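Local coordinates for putative histidinol-phosphate aminotransferase (PDB 3P1T), which probably transfers the amino group of L-histidinol phosphate to 2-oxoglutarate, using pyridoxal 5'-phosphate as cofactor, in histidine biosynthesis, at residues R47-A52 / W225-G230; E53-R58 / D233-E238; L73-D78 / L205-L210; F64-D69 / A209-S214; I169-V174 / V192-S197. All coordinates share one frame; numbering follows the deposited sequence.

In the fold
Contacts 3, 4 and 5 follow neighbouring strands of the large mixed sheet: strand 208-211 serves contacts 3 and 4, and pairs with strand 190-195 of contact 5, whose centre lies about 9 Å from that of contact 3. Contacts 1 and 2 touch each other, their centres about 10 Å apart; the loop of contact 1 runs into helix 231-241, which carries contact 2 and packs on strand 71-74. Asp233 of 233-238 makes a salt bridge to Arg75 of contact 3. The side chains of Arg206 and Thr172 each lie about 4 Å from a bound tartrate, probably from the crystallisation liquor, and Tyr48 of contact 1 reaches Lys198 of the second subunit, consistent with an active site at the dimer interface.

Contact 1 of 5, residues R47-A52 / W225-G230; sequences RYPFDA and WFCNVG
At the dimer interface, the loop before helix 52-64 meets the loop before helix 231-241, with Tyr48, Pro49 and Phe50 facing Phe226 and Cys227. The phenyl ring of Phe226 does most of the touching. Its CG stands anti to the backbone N (chi1 169°), and its outer edge is directed at both aromatic residues of 47-52. Phe226 CE2 comes 3.7 Å from Tyr48 CE1, while Phe226 CZ lies 4.1 Å from Phe50 CE1; both partner atoms sit near the plane of the Phe226 ring. With centroids 5.5 Å apart and planes at 53°, Tyr48 and Phe226 form an oblique aromatic pair. Beside it, the Pro49 ring lies against the thiol of the next residue, Pro49 CD being 3.8 Å from Cys227 SG. Pro49, the middle one of the three touching residues, is the centre of an inverse gamma turn closed by a weak bond from Phe50 N to Tyr48 O. The contact is apolar throughout; the polar end of Tyr48 turns to the other subunit, where its OH is hydrogen-bonded to Lys198 NZ, and Phe226 N is hydrogen-bonded to Asp78 OD2 of that same neighbouring subunit. Within the chain, Pro49 also rests on Thr231 and Leu234, and Ala52 on His235, so the loop 47-52 runs into helix 52-64 against the first turns of helix 231-241.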
# COMPACT_ATOMS: atom_id res chain seq x y z
N ARG A 47 4.73 6.83 14.68
CA ARG A 47 5.74 7.68 14.03
C ARG A 47 5.98 7.26 12.62
O ARG A 47 6.00 6.06 12.34
CB ARG A 47 7.09 7.61 14.79
CG ARG A 47 7.08 7.99 16.26
CD ARG A 47 6.95 9.48 16.54
NE ARG A 47 6.95 9.75 17.98
CZ ARG A 47 6.80 10.96 18.52
NH1 ARG A 47 6.65 12.03 17.76
NH2 ARG A 47 6.80 11.10 19.84
N TYR A 48 6.29 8.24 11.74
CA TYR A 48 6.65 7.95 10.35
C TYR A 48 8.00 7.17 10.32
O TYR A 48 8.92 7.51 11.08
CB TYR A 48 6.71 9.23 9.51
CG TYR A 48 5.36 9.90 9.34
CD1 TYR A 48 4.42 9.40 8.44
CD2 TYR A 48 5.05 11.08 10.02
CE1 TYR A 48 3.18 10.02 8.27
CE2 TYR A 48 3.81 11.71 9.85
CZ TYR A 48 2.88 11.17 8.97
OH TYR A 48 1.66 11.78 8.79
N PRO A 49 8.12 6.08 9.52
CA PRO A 49 9.36 5.27 9.54
C PRO A 49 10.48 5.91 8.71
O PRO A 49 10.98 5.29 7.75
CB PRO A 49 8.90 3.93 8.97
CG PRO A 49 7.79 4.29 8.05
CD PRO A 49 7.12 5.52 8.58
N PHE A 50 10.88 7.14 9.08
CA PHE A 50 11.87 7.93 8.35
C PHE A 50 13.26 7.29 8.37
O PHE A 50 13.99 7.48 7.40
CB PHE A 50 11.97 9.37 8.88
CG PHE A 50 10.77 10.26 8.55
CD1 PHE A 50 10.32 10.40 7.24
CD2 PHE A 50 10.16 11.01 9.54
CE1 PHE A 50 9.22 11.23 6.94
CE2 PHE A 50 9.08 11.86 9.24
CZ PHE A 50 8.62 11.96 7.94
N ASP A 51 13.61 6.54 9.40
CA ASP A 51 14.92 5.90 9.43
C ASP A 51 14.86 4.46 8.88
O ASP A 51 15.80 4.02 8.22
CB ASP A 51 15.50 5.91 10.86
CG ASP A 51 15.83 7.31 11.37
OD1 ASP A 51 16.57 8.05 10.67
OD2 ASP A 51 15.40 7.65 12.50
N ALA A 52 13.73 3.76 9.11
CA ALA A 52 13.53 2.39 8.68
C ALA A 52 13.40 2.24 7.14
O ALA A 52 13.92 1.27 6.60
CB ALA A 52 12.30 1.81 9.36
N TRP A 225 3.34 6.57 -3.69
CA TRP A 225 2.71 7.28 -2.60
C TRP A 225 3.66 7.46 -1.46
O TRP A 225 4.57 6.64 -1.28
CB TRP A 225 1.46 6.53 -2.13
CG TRP A 225 0.42 6.32 -3.20
CD1 TRP A 225 0.07 7.20 -4.18
CD2 TRP A 225 -0.50 5.22 -3.28
NE1 TRP A 225 -0.96 6.68 -4.93
CE2 TRP A 225 -1.35 5.47 -4.39
CE3 TRP A 225 -0.66 4.01 -2.57
CZ2 TRP A 225 -2.34 4.57 -4.78
CZ3 TRP A 225 -1.67 3.13 -2.94
CH2 TRP A 225 -2.48 3.40 -4.05
N PHE A 226 3.47 8.53 -0.68
CA PHE A 226 4.28 8.77 0.50
C PHE A 226 4.00 7.67 1.54
O PHE A 226 2.83 7.35 1.78
CB PHE A 226 3.99 10.18 1.06
CG PHE A 226 4.58 10.41 2.43
CD1 PHE A 226 5.96 10.52 2.61
CD2 PHE A 226 3.77 10.47 3.55
CE1 PHE A 226 6.51 10.67 3.88
CE2 PHE A 226 4.32 10.65 4.82
CZ PHE A 226 5.68 10.74 4.98
N CYS A 227 5.08 7.07 2.11
CA CYS A 227 5.01 6.02 3.12
C CYS A 227 4.13 4.86 2.60
O CYS A 227 3.23 4.35 3.29
CB CYS A 227 4.49 6.61 4.44
SG CYS A 227 4.49 5.47 5.86
N ASN A 228 4.40 4.46 1.34
CA ASN A 228 3.69 3.40 0.63
C ASN A 228 3.71 2.08 1.43
O ASN A 228 2.70 1.36 1.48
CB ASN A 228 4.30 3.22 -0.75
CG ASN A 228 3.57 2.27 -1.66
OD1 ASN A 228 2.33 2.23 -1.76
ND2 ASN A 228 4.34 1.51 -2.41
N VAL A 229 4.86 1.77 2.07
CA VAL A 229 5.07 0.58 2.90
C VAL A 229 5.37 1.05 4.34
O VAL A 229 6.38 1.70 4.60
CB VAL A 229 6.18 -0.35 2.34
CG1 VAL A 229 6.35 -1.59 3.22
CG2 VAL A 229 5.85 -0.76 0.91
N GLY A 230 4.44 0.78 5.23
CA GLY A 230 4.51 1.19 6.63
C GLY A 230 5.58 0.52 7.47
O GLY A 230 6.21 -0.45 7.05

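Contact 2 of 5, residues E53-R58 / D233-E238; sequences EPRVMR and DLHALE
Arg55 sets off from helix 53-58 with CG anti to the backbone N, then bends at chi3 (73°), which turns NE toward Glu238; the glutamate answers with an extended chain, its CG also anti to the backbone N. The guanidinium grips the carboxylate side-on in a bidentate salt bridge. Arg55 NE gives a hydrogen bond of 2.8 Å to Glu238 OE2, and Arg55 NH2 one of 2.9 Å to Glu238 OE1. Both are nearly straight (171°), lie in the guanidinium plane and arrive on the syn sides of the oxygens. Glu238 OE2 has a second cationic partner in Lys59. Next in sequence, Val56 points toward the other helix: its CG1 is 4.0 Å from Leu237 CD2, its CB 4.1 Å from Leu234 CD2, and its CG2 packs on Glu238 CB. The two short helical segments run in roughly the same N-to-C direction, at 27°, with a closest axis approach of 10.0 Å, and Leu234 and Leu237 also pack on Leu73 of strand 71-74.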
# COMPACT_ATOMS: atom_id res chain seq x y z
N GLU A 53 12.72 3.18 6.43
CA GLU A 53 12.54 3.09 4.98
C GLU A 53 13.91 3.07 4.25
O GLU A 53 14.13 2.09 3.54
CB GLU A 53 11.65 4.23 4.45
CG GLU A 53 11.36 4.21 2.96
CD GLU A 53 10.51 5.37 2.45
OE1 GLU A 53 9.80 6.03 3.25
OE2 GLU A 53 10.54 5.59 1.22
N PRO A 54 14.84 4.05 4.42
CA PRO A 54 16.14 3.95 3.70
C PRO A 54 16.99 2.75 4.11
O PRO A 54 17.70 2.21 3.27
CB PRO A 54 16.87 5.25 4.08
CG PRO A 54 16.20 5.73 5.30
CD PRO A 54 14.77 5.30 5.20
N ARG A 55 16.90 2.33 5.40
CA ARG A 55 17.63 1.18 5.92
C ARG A 55 17.19 -0.12 5.22
O ARG A 55 18.05 -0.92 4.84
CB ARG A 55 17.43 1.07 7.44
CG ARG A 55 18.33 0.03 8.09
CD ARG A 55 18.08 -0.13 9.59
NE ARG A 55 16.82 -0.82 9.91
CZ ARG A 55 15.78 -0.28 10.53
NH1 ARG A 55 15.83 0.98 10.95
NH2 ARG A 55 14.70 -1.00 10.79
N VAL A 56 15.88 -0.32 5.04
CA VAL A 56 15.34 -1.52 4.39
C VAL A 56 15.68 -1.48 2.89
O VAL A 56 16.01 -2.53 2.32
CB VAL A 56 13.81 -1.71 4.64
CG1 VAL A 56 13.25 -2.89 3.87
CG2 VAL A 56 13.53 -1.89 6.13
N MSE A 57 15.66 -0.27 2.25
CA MSE A 57 16.01 -0.13 0.82
C MSE A 57 17.43 -0.62 0.57
O MSE A 57 17.65 -1.35 -0.39
CB MSE A 57 15.87 1.32 0.31
CG MSE A 57 14.41 1.77 0.17
SE MSE A 57 13.44 0.63 -1.05
CE MSE A 57 14.15 1.15 -2.73
N ARG A 58 18.35 -0.26 1.48
CA ARG A 58 19.75 -0.63 1.45
C ARG A 58 19.87 -2.12 1.67
O ARG A 58 20.65 -2.76 0.96
CB ARG A 58 20.50 0.16 2.52
CG ARG A 58 21.98 -0.15 2.65
CD ARG A 58 22.65 0.59 3.81
NE ARG A 58 22.00 0.38 5.11
CZ ARG A 58 22.21 -0.67 5.91
NH1 ARG A 58 23.03 -1.65 5.53
NH2 ARG A 58 21.59 -0.76 7.07
N ASP A 233 5.27 -3.50 8.01
CA ASP A 233 5.65 -4.27 6.84
C ASP A 233 7.16 -4.15 6.58
O ASP A 233 7.79 -5.16 6.25
CB ASP A 233 4.84 -3.84 5.62
CG ASP A 233 3.34 -4.09 5.69
OD1 ASP A 233 2.92 -4.95 6.48
OD2 ASP A 233 2.60 -3.42 4.96
N LEU A 234 7.73 -2.95 6.78
CA LEU A 234 9.18 -2.72 6.61
C LEU A 234 10.02 -3.56 7.59
O LEU A 234 10.98 -4.20 7.15
CB LEU A 234 9.54 -1.24 6.77
CG LEU A 234 9.15 -0.27 5.64
CD1 LEU A 234 9.37 1.13 6.09
CD2 LEU A 234 9.92 -0.53 4.38
N HIS A 235 9.67 -3.59 8.90
CA HIS A 235 10.41 -4.40 9.87
C HIS A 235 10.21 -5.89 9.63
O HIS A 235 11.11 -6.67 9.89
CB HIS A 235 10.06 -4.04 11.32
CG HIS A 235 10.65 -2.72 11.71
ND1 HIS A 235 10.03 -1.53 11.39
CD2 HIS A 235 11.83 -2.45 12.31
CE1 HIS A 235 10.84 -0.58 11.82
NE2 HIS A 235 11.93 -1.08 12.38
N ALA A 236 9.04 -6.27 9.08
CA ALA A 236 8.74 -7.65 8.74
C ALA A 236 9.66 -8.11 7.59
O ALA A 236 10.42 -9.08 7.76
CB ALA A 236 7.28 -7.80 8.37
N LEU A 237 9.65 -7.34 6.48
CA LEU A 237 10.46 -7.60 5.30
C LEU A 237 11.94 -7.67 5.66
O LEU A 237 12.62 -8.62 5.24
CB LEU A 237 10.22 -6.52 4.23
CG LEU A 237 11.06 -6.64 2.96
CD1 LEU A 237 10.81 -7.93 2.25
CD2 LEU A 237 10.82 -5.49 2.04
N GLU A 238 12.42 -6.70 6.46
CA GLU A 238 13.81 -6.66 6.90
C GLU A 238 14.24 -7.98 7.58
O GLU A 238 15.32 -8.49 7.27
CB GLU A 238 14.02 -5.49 7.84
CG GLU A 238 15.46 -5.31 8.25
CD GLU A 238 15.71 -4.11 9.12
OE1 GLU A 238 14.87 -3.84 10.02
OE2 GLU A 238 16.75 -3.44 8.91

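Contact 3 of 5, residues L73-D78 / L205-L210; sequences LVRGID and LRLGAL
The edge strand of the large sheet pairs here with its antiparallel neighbour, and just past the pairing Arg75 and Arg206 meet the opposite backbone and side chains. Val74 and Gly208 form a hydrogen-bonded pair: Val74 N reaches Gly208 O at 2.9 Å, and Gly208 N returns to Val74 O at 3.0 Å. Leu73 and Ala209 form the adjoining non-hydrogen-bonded pair. Arg75 centres an inverse gamma turn, and Gly76, with a positive phi of 72° that suits glycine, leads the chain from strand into helix 76-87. This strand-to-helix turn belongs to the large domain of the PLP-dependent aminotransferase fold. Arg75 has CG anti to the backbone N (chi1 -159°), and bends at chi2 and chi3 bring its chain back toward 205-207; NH2 donates a straight bond of 2.8 Å to Leu205 O, in the plane of both groups, and also salt-bridges Asp233. Leu207 CD2 lies over a face of that guanidinium, 3.4 Å from Arg75 NH2. Arg206, near a bound tartrate, brings NH2 to 3.5 Å from Ile77 CG2 and makes a long salt bridge of 3.8 Å from NH2 to Asp78 OD1, though the strongest partner of Asp78 is Phe226 of the second subunit. A water joins Arg206 NE to Arg75 O.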
# COMPACT_ATOMS: atom_id res chain seq x y z
N LEU A 73 10.53 -0.90 -4.23
CA LEU A 73 9.70 -1.70 -3.32
C LEU A 73 8.23 -1.41 -3.66
O LEU A 73 7.85 -0.24 -3.75
CB LEU A 73 10.04 -1.40 -1.84
CG LEU A 73 9.22 -2.13 -0.74
CD1 LEU A 73 9.35 -3.66 -0.82
CD2 LEU A 73 9.66 -1.70 0.64
N VAL A 74 7.44 -2.45 -3.94
CA VAL A 74 6.06 -2.26 -4.41
C VAL A 74 5.05 -3.11 -3.63
O VAL A 74 5.40 -4.14 -3.03
CB VAL A 74 5.94 -2.58 -5.93
CG1 VAL A 74 6.67 -1.55 -6.77
CG2 VAL A 74 6.43 -3.99 -6.26
N ARG A 75 3.78 -2.69 -3.69
CA ARG A 75 2.64 -3.40 -3.12
C ARG A 75 2.20 -4.52 -4.09
O ARG A 75 1.11 -4.43 -4.71
CB ARG A 75 1.50 -2.43 -2.83
CG ARG A 75 0.50 -2.94 -1.81
CD ARG A 75 0.81 -2.29 -0.49
NE ARG A 75 1.29 -3.24 0.49
CZ ARG A 75 1.79 -2.90 1.67
NH1 ARG A 75 1.93 -1.63 2.01
NH2 ARG A 75 2.19 -3.84 2.51
N GLY A 76 3.08 -5.52 -4.27
CA GLY A 76 2.84 -6.67 -5.12
C GLY A 76 2.88 -6.41 -6.61
O GLY A 76 3.23 -5.30 -7.07
N ILE A 77 2.48 -7.43 -7.37
CA ILE A 77 2.49 -7.42 -8.82
C ILE A 77 1.45 -6.38 -9.34
O ILE A 77 1.71 -5.80 -10.40
CB ILE A 77 2.29 -8.86 -9.41
CG1 ILE A 77 2.52 -8.94 -10.95
CG2 ILE A 77 0.98 -9.49 -8.99
CD1 ILE A 77 3.84 -8.39 -11.49
N ASP A 78 0.36 -6.08 -8.59
CA ASP A 78 -0.63 -5.07 -9.03
C ASP A 78 0.01 -3.69 -9.14
O ASP A 78 -0.13 -3.07 -10.19
CB ASP A 78 -1.88 -4.99 -8.12
CG ASP A 78 -2.87 -6.14 -8.21
OD1 ASP A 78 -2.49 -7.24 -8.71
OD2 ASP A 78 -4.00 -5.99 -7.70
N LEU A 205 1.27 -9.65 3.51
CA LEU A 205 1.76 -8.26 3.45
C LEU A 205 1.73 -7.74 2.03
O LEU A 205 1.72 -6.51 1.83
CB LEU A 205 3.17 -8.11 4.02
CG LEU A 205 3.42 -8.71 5.41
CD1 LEU A 205 4.76 -8.31 5.91
CD2 LEU A 205 2.33 -8.30 6.40
N ARG A 206 1.68 -8.67 1.04
CA ARG A 206 1.64 -8.38 -0.39
C ARG A 206 2.73 -7.32 -0.76
O ARG A 206 2.43 -6.15 -1.02
CB ARG A 206 0.21 -7.93 -0.78
CG ARG A 206 -0.09 -7.84 -2.28
CD ARG A 206 -0.02 -9.18 -2.98
NE ARG A 206 -0.60 -9.08 -4.31
CZ ARG A 206 -0.64 -10.07 -5.19
NH1 ARG A 206 -0.09 -11.25 -4.91
NH2 ARG A 206 -1.23 -9.89 -6.37
N LEU A 207 4.01 -7.76 -0.70
CA LEU A 207 5.19 -6.97 -1.04
C LEU A 207 5.97 -7.64 -2.16
O LEU A 207 5.94 -8.87 -2.32
CB LEU A 207 6.11 -6.74 0.18
CG LEU A 207 5.55 -5.99 1.36
CD1 LEU A 207 6.53 -5.99 2.51
CD2 LEU A 207 5.17 -4.57 0.99
N GLY A 208 6.68 -6.82 -2.92
CA GLY A 208 7.50 -7.26 -4.04
C GLY A 208 8.57 -6.25 -4.37
O GLY A 208 8.52 -5.10 -3.91
N ALA A 209 9.56 -6.68 -5.15
CA ALA A 209 10.68 -5.86 -5.60
C ALA A 209 10.75 -5.86 -7.12
O ALA A 209 10.77 -6.93 -7.74
CB ALA A 209 11.98 -6.37 -5.00
N LEU A 210 10.77 -4.66 -7.73
CA LEU A 210 10.88 -4.48 -9.18
C LEU A 210 12.28 -4.00 -9.53
O LEU A 210 12.76 -3.03 -8.93
CB LEU A 210 9.81 -3.49 -9.72
CG LEU A 210 9.90 -3.11 -11.20
CD1 LEU A 210 9.67 -4.32 -12.13
CD2 LEU A 210 8.95 -1.97 -11.52
O HOH W 1 -1.26 -6.19 -5.11

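Contact 4 of 5, residues F64-D69 / A209-S214; sequences FSCPED and ALFGPS. With EDO (1,2-ethanediol), chain H.
Ala209 starts the contact modestly, its CB 4.5 Å from Phe64 CE2. Two residues on, with CG anti to the carbonyl carbon (chi1 -51°), Phe211 presents the CZ edge of its ring to a face of Phe64. This is a T-shaped pair: Phe211 CZ stands 3.5 Å from Phe64 CG, toward the rim of that ring, with centroids 4.9 Å apart and planes at 62°. Cys66 meets Phe211 from another part of its edge, Cys66 SG lying 3.9 Å from Phe211 CD2, a sulfur-aromatic contact. After Pro213, Ser214 opens the next helix. Its CA-H approaches Asp69 O at 3.4 Å, and a water donates to both Asp69 O and Ser214 O. On Ser214, OG and N bind O2 of an ethanediol, probably from the crystallisation liquor, OG at 3.0 Å. The chemistry thus changes along the contact: probably dispersion and ring-edge electrostatics join Phe64 and Cys66 to the strand, whereas at Ser214 backbone carbonyls are joined through solvent.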
# COMPACT_ATOMS: atom_id res chain seq x y z
N PHE A 64 19.78 -8.58 -2.95
CA PHE A 64 19.70 -8.92 -4.37
C PHE A 64 20.99 -8.56 -5.13
O PHE A 64 21.07 -8.83 -6.33
CB PHE A 64 18.49 -8.22 -4.99
CG PHE A 64 17.20 -8.82 -4.49
CD1 PHE A 64 16.73 -10.02 -4.98
CD2 PHE A 64 16.44 -8.17 -3.52
CE1 PHE A 64 15.54 -10.58 -4.52
CE2 PHE A 64 15.24 -8.72 -3.06
CZ PHE A 64 14.80 -9.92 -3.56
N SER A 65 22.00 -8.03 -4.41
CA SER A 65 23.33 -7.64 -4.91
C SER A 65 23.22 -6.75 -6.17
O SER A 65 23.82 -7.01 -7.21
CB SER A 65 24.19 -8.87 -5.20
OG SER A 65 24.45 -9.62 -4.02
N CYS A 66 22.45 -5.66 -6.05
CA CYS A 66 22.28 -4.70 -7.14
C CYS A 66 22.24 -3.30 -6.55
O CYS A 66 21.97 -3.18 -5.36
CB CYS A 66 21.02 -5.01 -7.92
SG CYS A 66 19.49 -4.61 -7.03
N PRO A 67 22.43 -2.21 -7.34
CA PRO A 67 22.33 -0.88 -6.75
C PRO A 67 20.89 -0.54 -6.38
O PRO A 67 19.95 -1.02 -7.02
CB PRO A 67 22.84 0.05 -7.86
CG PRO A 67 23.46 -0.84 -8.88
CD PRO A 67 22.75 -2.14 -8.78
N GLU A 68 20.71 0.30 -5.34
CA GLU A 68 19.41 0.75 -4.85
C GLU A 68 18.66 1.56 -5.95
O GLU A 68 17.43 1.61 -5.97
CB GLU A 68 19.60 1.60 -3.59
CG GLU A 68 18.33 1.91 -2.80
CD GLU A 68 18.53 2.84 -1.62
OE1 GLU A 68 19.57 2.74 -0.92
OE2 GLU A 68 17.60 3.64 -1.36
N ASP A 69 19.43 2.13 -6.89
CA ASP A 69 18.92 2.90 -8.03
C ASP A 69 18.19 2.01 -9.06
O ASP A 69 17.49 2.53 -9.93
CB ASP A 69 20.08 3.62 -8.73
CG ASP A 69 20.90 4.51 -7.81
OD1 ASP A 69 21.99 4.06 -7.38
OD2 ASP A 69 20.47 5.67 -7.58
N ALA A 209 9.56 -6.68 -5.15
CA ALA A 209 10.68 -5.86 -5.60
C ALA A 209 10.75 -5.86 -7.12
O ALA A 209 10.77 -6.93 -7.74
CB ALA A 209 11.98 -6.37 -5.00
N LEU A 210 10.77 -4.66 -7.73
CA LEU A 210 10.88 -4.48 -9.18
C LEU A 210 12.28 -4.00 -9.53
O LEU A 210 12.76 -3.03 -8.93
CB LEU A 210 9.81 -3.49 -9.72
CG LEU A 210 9.90 -3.11 -11.20
CD1 LEU A 210 9.67 -4.32 -12.13
CD2 LEU A 210 8.95 -1.97 -11.52
N PHE A 211 12.92 -4.67 -10.49
CA PHE A 211 14.28 -4.33 -10.93
C PHE A 211 14.24 -3.86 -12.37
O PHE A 211 13.56 -4.47 -13.19
CB PHE A 211 15.24 -5.53 -10.76
CG PHE A 211 15.20 -6.14 -9.38
CD1 PHE A 211 14.27 -7.13 -9.06
CD2 PHE A 211 16.06 -5.71 -8.39
CE1 PHE A 211 14.21 -7.67 -7.77
CE2 PHE A 211 16.00 -6.26 -7.09
CZ PHE A 211 15.08 -7.24 -6.79
N GLY A 212 14.94 -2.76 -12.65
CA GLY A 212 14.99 -2.20 -13.99
C GLY A 212 16.04 -1.13 -14.17
O GLY A 212 16.85 -0.88 -13.26
N PRO A 213 16.02 -0.47 -15.36
CA PRO A 213 16.99 0.62 -15.63
C PRO A 213 16.74 1.82 -14.71
O PRO A 213 15.58 2.15 -14.43
CB PRO A 213 16.75 0.97 -17.10
CG PRO A 213 15.37 0.49 -17.40
CD PRO A 213 15.10 -0.68 -16.49
N SER A 214 17.83 2.44 -14.22
CA SER A 214 17.82 3.48 -13.18
C SER A 214 16.94 4.70 -13.52
O SER A 214 16.25 5.18 -12.61
CB SER A 214 19.24 3.95 -12.85
OG SER A 214 20.02 4.31 -13.98
C1 EDO H . 21.17 0.47 -15.00
O1 EDO H . 20.60 -0.53 -15.87
C2 EDO H . 21.52 1.78 -15.71
O2 EDO H . 20.35 2.41 -16.26
O HOH W 2 16.68 4.96 -9.72

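Contact 5 of 5, residues I169-V174 / V192-S197; sequences IDETYV and VFRSFS
A single carboxylate oxygen, Glu171 OE1, takes both donors of the Arg194 guanidinium edge, NE and NH2 each standing 2.8 Å away. The salt bridge is side-on but bifurcated, with N-H...O angles of 141°; both nitrogens come from one face of the carboxylate plane, NE on the anti side and NH2 on the syn side. Arg194 has CG anti to the carbonyl carbon (chi1 -64°) and bends at chi2 (-75°), which brings CD beside Glu171 CB. Val174 CG1 covers a face of the guanidinium, 3.7 Å from Arg194 NE. The strands themselves pair in parallel: Phe193 N donates to Ile169 O at 3.0 Å, and Glu171 N to Phe193 O at 2.8 Å. At the strand's end, Asp170 OD1 accepts from Thr172 N at 3.1 Å in an Asx turn; Asp170 OD2 is hydrogen-bonded to Tyr103 OH. Asp170 probably corresponds to the aspartate that, in related aminotransferases, binds the cofactor's pyridine nitrogen. Bonds at both oxygens should limit its rotation, while two N-H groups converging on Glu171 OE1 would probably draw negative charge onto that atom.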
# COMPACT_ATOMS: atom_id res chain seq x y z
N ILE A 169 9.50 -9.73 -16.75
CA ILE A 169 9.46 -11.14 -16.35
C ILE A 169 9.09 -11.18 -14.89
O ILE A 169 9.82 -10.69 -14.04
CB ILE A 169 10.77 -11.93 -16.65
CG1 ILE A 169 11.17 -11.85 -18.16
CG2 ILE A 169 10.67 -13.40 -16.16
CD1 ILE A 169 10.16 -12.51 -19.19
N ASP A 170 7.93 -11.76 -14.60
CA ASP A 170 7.43 -11.92 -13.24
C ASP A 170 7.99 -13.24 -12.68
O ASP A 170 7.50 -14.32 -13.02
CB ASP A 170 5.88 -11.86 -13.24
CG ASP A 170 5.17 -12.17 -11.94
OD1 ASP A 170 5.84 -12.60 -10.98
OD2 ASP A 170 3.94 -11.99 -11.89
N GLU A 171 9.03 -13.13 -11.85
CA GLU A 171 9.73 -14.28 -11.28
C GLU A 171 9.22 -14.63 -9.86
O GLU A 171 10.02 -15.05 -9.03
CB GLU A 171 11.24 -14.03 -11.27
CG GLU A 171 11.89 -14.26 -12.63
CD GLU A 171 13.41 -14.30 -12.67
OE1 GLU A 171 14.05 -13.63 -11.83
OE2 GLU A 171 13.96 -14.97 -13.57
N THR A 172 7.88 -14.56 -9.63
CA THR A 172 7.23 -14.88 -8.35
C THR A 172 7.61 -16.30 -7.88
O THR A 172 7.85 -16.50 -6.67
CB THR A 172 5.69 -14.76 -8.47
OG1 THR A 172 5.35 -13.38 -8.62
CG2 THR A 172 4.94 -15.31 -7.27
N TYR A 173 7.69 -17.27 -8.81
CA TYR A 173 7.93 -18.66 -8.40
C TYR A 173 9.37 -19.14 -8.67
O TYR A 173 9.61 -20.33 -8.55
CB TYR A 173 6.92 -19.59 -9.13
CG TYR A 173 5.49 -19.32 -8.69
CD1 TYR A 173 5.02 -19.79 -7.46
CD2 TYR A 173 4.66 -18.50 -9.43
CE1 TYR A 173 3.75 -19.45 -6.99
CE2 TYR A 173 3.37 -18.19 -9.00
CZ TYR A 173 2.92 -18.66 -7.78
OH TYR A 173 1.64 -18.37 -7.36
N VAL A 174 10.32 -18.23 -8.95
CA VAL A 174 11.72 -18.58 -9.28
C VAL A 174 12.42 -19.38 -8.14
O VAL A 174 13.28 -20.20 -8.44
CB VAL A 174 12.57 -17.33 -9.64
CG1 VAL A 174 12.86 -16.47 -8.40
CG2 VAL A 174 13.86 -17.72 -10.35
N VAL A 192 12.44 -7.02 -14.18
CA VAL A 192 12.14 -8.30 -13.52
C VAL A 192 11.45 -7.98 -12.17
O VAL A 192 11.77 -6.99 -11.50
CB VAL A 192 13.41 -9.22 -13.39
CG1 VAL A 192 14.59 -8.53 -12.74
CG2 VAL A 192 13.10 -10.53 -12.69
N PHE A 193 10.43 -8.78 -11.82
CA PHE A 193 9.70 -8.67 -10.56
C PHE A 193 9.93 -9.92 -9.69
O PHE A 193 9.84 -11.03 -10.19
CB PHE A 193 8.21 -8.44 -10.81
CG PHE A 193 7.34 -8.51 -9.57
CD1 PHE A 193 7.17 -7.40 -8.75
CD2 PHE A 193 6.68 -9.70 -9.22
CE1 PHE A 193 6.38 -7.47 -7.60
CE2 PHE A 193 5.89 -9.77 -8.07
CZ PHE A 193 5.72 -8.64 -7.28
N ARG A 194 10.18 -9.71 -8.38
CA ARG A 194 10.31 -10.76 -7.36
C ARG A 194 9.28 -10.52 -6.27
O ARG A 194 9.09 -9.36 -5.87
CB ARG A 194 11.73 -10.82 -6.76
CG ARG A 194 12.83 -11.20 -7.75
CD ARG A 194 12.82 -12.66 -8.07
NE ARG A 194 13.84 -13.00 -9.06
CZ ARG A 194 15.06 -13.43 -8.77
NH1 ARG A 194 15.44 -13.56 -7.50
NH2 ARG A 194 15.91 -13.74 -9.74
N SER A 195 8.61 -11.60 -5.80
CA SER A 195 7.58 -11.56 -4.75
C SER A 195 8.11 -12.03 -3.41
O SER A 195 8.97 -12.92 -3.39
CB SER A 195 6.40 -12.44 -5.17
OG SER A 195 5.33 -12.43 -4.24
N PHE A 196 7.59 -11.47 -2.29
CA PHE A 196 8.00 -11.93 -0.96
C PHE A 196 6.87 -12.77 -0.34
O PHE A 196 6.93 -13.14 0.84
CB PHE A 196 8.40 -10.75 -0.04
CG PHE A 196 9.57 -9.94 -0.56
CD1 PHE A 196 10.86 -10.47 -0.55
CD2 PHE A 196 9.38 -8.68 -1.10
CE1 PHE A 196 11.94 -9.76 -1.09
CE2 PHE A 196 10.46 -7.97 -1.64
CZ PHE A 196 11.73 -8.51 -1.63
N SER A 197 5.86 -13.10 -1.16
CA SER A 197 4.65 -13.81 -0.73
C SER A 197 4.82 -15.34 -0.59
O SER A 197 4.08 -15.96 0.19
CB SER A 197 3.51 -13.53 -1.71
OG SER A 197 3.04 -12.19 -1.64
O HOH W 3 10.30 -14.27 -6.26